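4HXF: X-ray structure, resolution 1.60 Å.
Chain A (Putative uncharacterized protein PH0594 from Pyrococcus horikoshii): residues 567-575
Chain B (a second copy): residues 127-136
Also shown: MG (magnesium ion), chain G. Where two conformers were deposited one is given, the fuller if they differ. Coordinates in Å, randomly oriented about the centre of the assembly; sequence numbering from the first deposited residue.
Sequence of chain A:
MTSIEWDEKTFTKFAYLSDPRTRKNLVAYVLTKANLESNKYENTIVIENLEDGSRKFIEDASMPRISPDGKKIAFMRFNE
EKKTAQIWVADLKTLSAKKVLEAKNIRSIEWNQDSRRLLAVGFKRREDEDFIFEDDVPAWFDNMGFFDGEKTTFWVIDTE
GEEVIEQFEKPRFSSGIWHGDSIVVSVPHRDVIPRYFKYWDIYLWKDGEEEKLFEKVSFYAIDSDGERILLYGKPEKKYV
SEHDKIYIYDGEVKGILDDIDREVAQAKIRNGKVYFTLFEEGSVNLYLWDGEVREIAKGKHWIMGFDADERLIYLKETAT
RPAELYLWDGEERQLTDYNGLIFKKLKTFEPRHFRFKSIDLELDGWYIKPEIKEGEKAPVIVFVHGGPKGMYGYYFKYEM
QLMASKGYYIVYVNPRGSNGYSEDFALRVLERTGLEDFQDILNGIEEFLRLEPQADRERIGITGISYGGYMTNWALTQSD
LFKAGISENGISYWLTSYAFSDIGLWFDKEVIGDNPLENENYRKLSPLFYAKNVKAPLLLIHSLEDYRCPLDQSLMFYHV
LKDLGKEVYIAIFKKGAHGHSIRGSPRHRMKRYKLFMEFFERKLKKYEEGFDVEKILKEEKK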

# COMPACT_ATOMS: atom_id res chain seq x y z
N GLU A 567 -39.12 -28.26 -13.92
CA GLU A 567 -38.39 -27.11 -14.39
C GLU A 567 -38.35 -26.09 -13.27
O GLU A 567 -39.34 -25.40 -12.98
CB GLU A 567 -39.11 -26.51 -15.63
CG GLU A 567 -38.30 -25.31 -16.12
CD GLU A 567 -38.86 -24.57 -17.36
OE1 GLU A 567 -38.22 -23.59 -17.73
OE2 GLU A 567 -39.88 -24.98 -17.97
N VAL A 568 -37.19 -25.91 -12.68
CA VAL A 568 -36.96 -25.05 -11.52
C VAL A 568 -35.54 -24.51 -11.59
O VAL A 568 -34.66 -25.19 -12.18
CB VAL A 568 -37.29 -25.76 -10.21
CG1 VAL A 568 -36.36 -26.96 -10.01
CG2 VAL A 568 -37.32 -24.71 -9.03
N TYR A 569 -35.35 -23.31 -11.06
CA TYR A 569 -34.12 -22.60 -11.08
C TYR A 569 -33.93 -21.98 -9.70
O TYR A 569 -34.96 -21.64 -9.09
CB TYR A 569 -34.15 -21.47 -12.11
CG TYR A 569 -34.56 -21.93 -13.48
CD1 TYR A 569 -35.93 -21.98 -13.85
CD2 TYR A 569 -33.59 -22.35 -14.41
CE1 TYR A 569 -36.28 -22.44 -15.10
CE2 TYR A 569 -33.96 -22.87 -15.64
CZ TYR A 569 -35.31 -22.86 -16.00
OH TYR A 569 -35.63 -23.34 -17.26
N ILE A 570 -32.71 -21.79 -9.30
CA ILE A 570 -32.40 -21.11 -8.02
C ILE A 570 -31.29 -20.10 -8.13
O ILE A 570 -30.22 -20.35 -8.71
CB ILE A 570 -32.30 -22.05 -6.78
CG1 ILE A 570 -32.25 -21.30 -5.50
CG2 ILE A 570 -31.08 -23.00 -6.92
CD1 ILE A 570 -32.26 -22.19 -4.24
N ALA A 571 -31.62 -18.86 -7.62
CA ALA A 571 -30.66 -17.77 -7.55
C ALA A 571 -30.35 -17.56 -6.09
O ALA A 571 -31.29 -17.22 -5.33
CB ALA A 571 -31.21 -16.49 -8.25
N ILE A 572 -29.10 -17.75 -5.68
CA ILE A 572 -28.67 -17.65 -4.29
C ILE A 572 -27.76 -16.45 -4.17
O ILE A 572 -26.62 -16.41 -4.69
CB ILE A 572 -27.97 -18.90 -3.76
CG1 ILE A 572 -28.90 -20.12 -3.98
CG2 ILE A 572 -27.61 -18.71 -2.27
CD1 ILE A 572 -28.20 -21.47 -3.66
N PHE A 573 -28.29 -15.34 -3.66
CA PHE A 573 -27.49 -14.15 -3.49
C PHE A 573 -26.55 -14.34 -2.30
O PHE A 573 -26.93 -14.88 -1.27
CB PHE A 573 -28.43 -12.96 -3.26
CG PHE A 573 -29.06 -12.44 -4.56
CD1 PHE A 573 -30.10 -13.15 -5.14
CD2 PHE A 573 -28.49 -11.38 -5.31
CE1 PHE A 573 -30.63 -12.77 -6.34
CE2 PHE A 573 -29.03 -11.03 -6.51
CZ PHE A 573 -30.05 -11.75 -7.06
N LYS A 574 -25.31 -14.02 -2.54
CA LYS A 574 -24.18 -14.34 -1.67
C LYS A 574 -24.24 -13.50 -0.40
O LYS A 574 -23.75 -13.98 0.64
CB LYS A 574 -22.87 -14.11 -2.39
CG LYS A 574 -22.64 -15.06 -3.60
CD LYS A 574 -21.16 -14.94 -3.94
CE LYS A 574 -20.93 -15.46 -5.34
NZ LYS A 574 -19.60 -15.12 -5.87
N LYS A 575 -24.82 -12.31 -0.47
CA LYS A 575 -25.05 -11.46 0.69
C LYS A 575 -26.51 -11.13 0.77
O LYS A 575 -27.29 -11.35 -0.15
CB LYS A 575 -24.24 -10.14 0.66
CG LYS A 575 -22.73 -10.29 0.49
CD LYS A 575 -22.12 -11.02 1.68
MG MG G . -16.94 -18.57 -8.03
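Chain B, residues 127-136: EDEDFIFEDD

Chain B lies along chain A as an antiparallel strand, and backbone hydrogen bonds hold the two copies together. The strand of chain B, residues 131-134, runs at 163° to the strand that begins at A:Val568, N-to-C direction against N-to-C direction. The axes approach to 4.4 Å.

A:Ile572 and B:Ile132 face each other and exchange two hydrogen bonds. A:Ile572 N donates to B:Ile132 O at 2.8 Å, and B:Ile132 N donates to A:Ile572 O at 2.9 Å. A:Ile570 and B:Glu134 repeat the pattern. B:Glu134 N gives to A:Ile570 O at 2.8 Å, and A:Ile570 N gives to B:Glu134 O at 3.0 Å. A further bond, from A:Lys574 N to B:Asp130 O, is 2.9 Å long and nearly straight at 173°. The alternate residues, A:Ala571 with B:Phe133 and A:Phe573 with B:Phe131, form non-hydrogen-bonded pairs. Their CA atoms lie closer, 4.6 Å and 4.0 Å apart. Here the CA hydrogens face carbonyls; B:Phe133 CA is 3.3 Å from A:Ile570 O.

The side chain of A:Lys574 is extended beyond chi1, which lets it follow the loop before the chain B strand. Its NZ donates to B:Asp128 O at 3.2 Å. Water 2 links A:Lys574 NZ to B:Glu129 O. Water 4 accepts from A:Lys574 NZ and also binds the magnesium ion, which B:Glu127 OE1 ligates directly at 2.1 Å. The lysine thus reaches the metal site through one water. Water 3 joins A:Lys575 N to B:Asp130 O.

The loop of chain B is braced from within. B:Asp128 OD2 accepts from B:Asp130 N at 2.7 Å and from B:Phe131 N at 3.0 Å. At the other end, B:Glu134 OE1 accepts from B:Asp136 N at 2.8 Å.

Packing follows the register. On one face, A:Phe573 lies beside B:Phe131. The rings are near parallel, at 27°, but slid apart with barely any overlap. Instead, B:Phe131 CB sits over the face of the A:Phe573 ring, 3.8 Å from A:Phe573 CD2. A:Ala571 CB touches both chain B phenylalanines, at 4.1 Å from B:Phe131 CD2 and 4.0 Å from B:Phe133 CD1. The B:Phe133 ring reaches on to A:Tyr569, where B:Phe133 CZ is 3.7 Å from A:Tyr569 CB. On the other face, A:Ile572 CB is 4.2 Å from B:Ile132 CB, and A:Ile570 CG2 is 3.9 Å from B:Glu134 CB. The two stretches bury 687 Å² between them, both sides summed.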

# COMPACT_ATOMS: atom_id res chain seq x y z
N GLU B 127 -19.67 -17.54 -11.98
CA GLU B 127 -18.82 -16.46 -11.33
C GLU B 127 -19.39 -15.00 -11.16
O GLU B 127 -18.61 -14.08 -11.03
CB GLU B 127 -17.46 -16.28 -12.01
CG GLU B 127 -16.75 -17.60 -12.29
CD GLU B 127 -16.29 -18.31 -11.07
OE1 GLU B 127 -16.68 -17.88 -9.99
OE2 GLU B 127 -15.52 -19.31 -11.16
N ASP B 128 -20.66 -14.90 -11.18
CA ASP B 128 -21.27 -13.58 -10.90
C ASP B 128 -20.85 -13.21 -9.44
O ASP B 128 -20.98 -14.05 -8.51
CB ASP B 128 -22.75 -13.54 -11.05
CG ASP B 128 -23.29 -12.15 -10.78
OD1 ASP B 128 -23.27 -11.35 -11.77
OD2 ASP B 128 -23.68 -11.77 -9.61
N GLU B 129 -20.43 -11.93 -9.22
CA GLU B 129 -20.03 -11.40 -7.97
C GLU B 129 -21.09 -11.43 -6.88
O GLU B 129 -20.77 -11.56 -5.68
CB GLU B 129 -19.60 -9.91 -8.12
CG GLU B 129 -20.03 -9.21 -9.41
CD GLU B 129 -19.31 -9.73 -10.65
OE1 GLU B 129 -18.06 -9.62 -10.75
OE2 GLU B 129 -19.97 -10.24 -11.56
N ASP B 130 -22.33 -11.33 -7.28
CA ASP B 130 -23.47 -11.11 -6.33
C ASP B 130 -24.36 -12.31 -6.08
O ASP B 130 -24.97 -12.44 -5.00
CB ASP B 130 -24.35 -9.98 -6.79
CG ASP B 130 -23.56 -8.65 -6.83
OD1 ASP B 130 -22.95 -8.32 -5.80
OD2 ASP B 130 -23.42 -8.10 -7.94
N PHE B 131 -24.45 -13.23 -7.06
CA PHE B 131 -25.34 -14.41 -6.91
C PHE B 131 -24.84 -15.64 -7.69
O PHE B 131 -24.14 -15.53 -8.70
CB PHE B 131 -26.81 -14.14 -7.26
CG PHE B 131 -27.11 -13.96 -8.75
CD1 PHE B 131 -26.82 -12.77 -9.39
CD2 PHE B 131 -27.63 -15.01 -9.50
CE1 PHE B 131 -27.06 -12.60 -10.73
CE2 PHE B 131 -27.91 -14.86 -10.87
CZ PHE B 131 -27.65 -13.62 -11.48
N ILE B 132 -25.09 -16.77 -7.09
CA ILE B 132 -24.94 -18.12 -7.62
C ILE B 132 -26.21 -18.45 -8.35
O ILE B 132 -27.33 -18.11 -7.88
CB ILE B 132 -24.76 -19.07 -6.42
CG1 ILE B 132 -23.41 -18.74 -5.72
CG2 ILE B 132 -24.85 -20.52 -6.82
CD1 ILE B 132 -23.52 -18.86 -4.23
N PHE B 133 -26.18 -19.07 -9.53
CA PHE B 133 -27.36 -19.47 -10.21
C PHE B 133 -27.28 -20.93 -10.57
O PHE B 133 -26.20 -21.34 -11.11
CB PHE B 133 -27.53 -18.69 -11.49
CG PHE B 133 -28.84 -18.88 -12.12
CD1 PHE B 133 -29.98 -18.28 -11.59
CD2 PHE B 133 -29.00 -19.72 -13.21
CE1 PHE B 133 -31.19 -18.54 -12.18
CE2 PHE B 133 -30.23 -20.01 -13.74
CZ PHE B 133 -31.33 -19.39 -13.25
N GLU B 134 -28.29 -21.69 -10.27
CA GLU B 134 -28.21 -23.17 -10.46
C GLU B 134 -29.48 -23.61 -11.22
O GLU B 134 -30.65 -23.33 -10.85
CB GLU B 134 -28.01 -23.90 -9.16
CG GLU B 134 -27.81 -25.40 -9.26
CD GLU B 134 -26.53 -25.69 -10.04
OE1 GLU B 134 -26.73 -26.26 -11.17
OE2 GLU B 134 -25.38 -25.29 -9.65
N ASP B 135 -29.25 -24.53 -12.18
CA ASP B 135 -30.34 -25.18 -12.89
C ASP B 135 -30.09 -26.70 -13.05
O ASP B 135 -30.89 -27.39 -13.71
CB ASP B 135 -30.54 -24.58 -14.30
CG ASP B 135 -29.37 -24.89 -15.25
OD1 ASP B 135 -28.41 -25.55 -14.87
OD2 ASP B 135 -29.43 -24.45 -16.41
N ASP B 136 -29.07 -27.20 -12.35
CA ASP B 136 -28.77 -28.67 -12.27
C ASP B 136 -28.78 -29.11 -10.78
O ASP B 136 -29.28 -28.33 -9.92
CB ASP B 136 -27.50 -28.98 -13.02
CG ASP B 136 -27.40 -30.49 -13.37
OD1 ASP B 136 -28.24 -31.29 -13.04
OD2 ASP B 136 -26.52 -30.69 -14.12
O HOH W 1 -15.54 -20.22 -8.57
O HOH W 2 -18.26 -13.04 -4.87
O HOH W 3 -25.25 -10.60 -2.94
O HOH W 4 -18.04 -16.88 -7.49
O HOH W 5 -18.71 -19.46 -8.42
O HOH W 6 -16.69 -19.19 -5.84
O HOH W 7 -15.13 -17.18 -7.64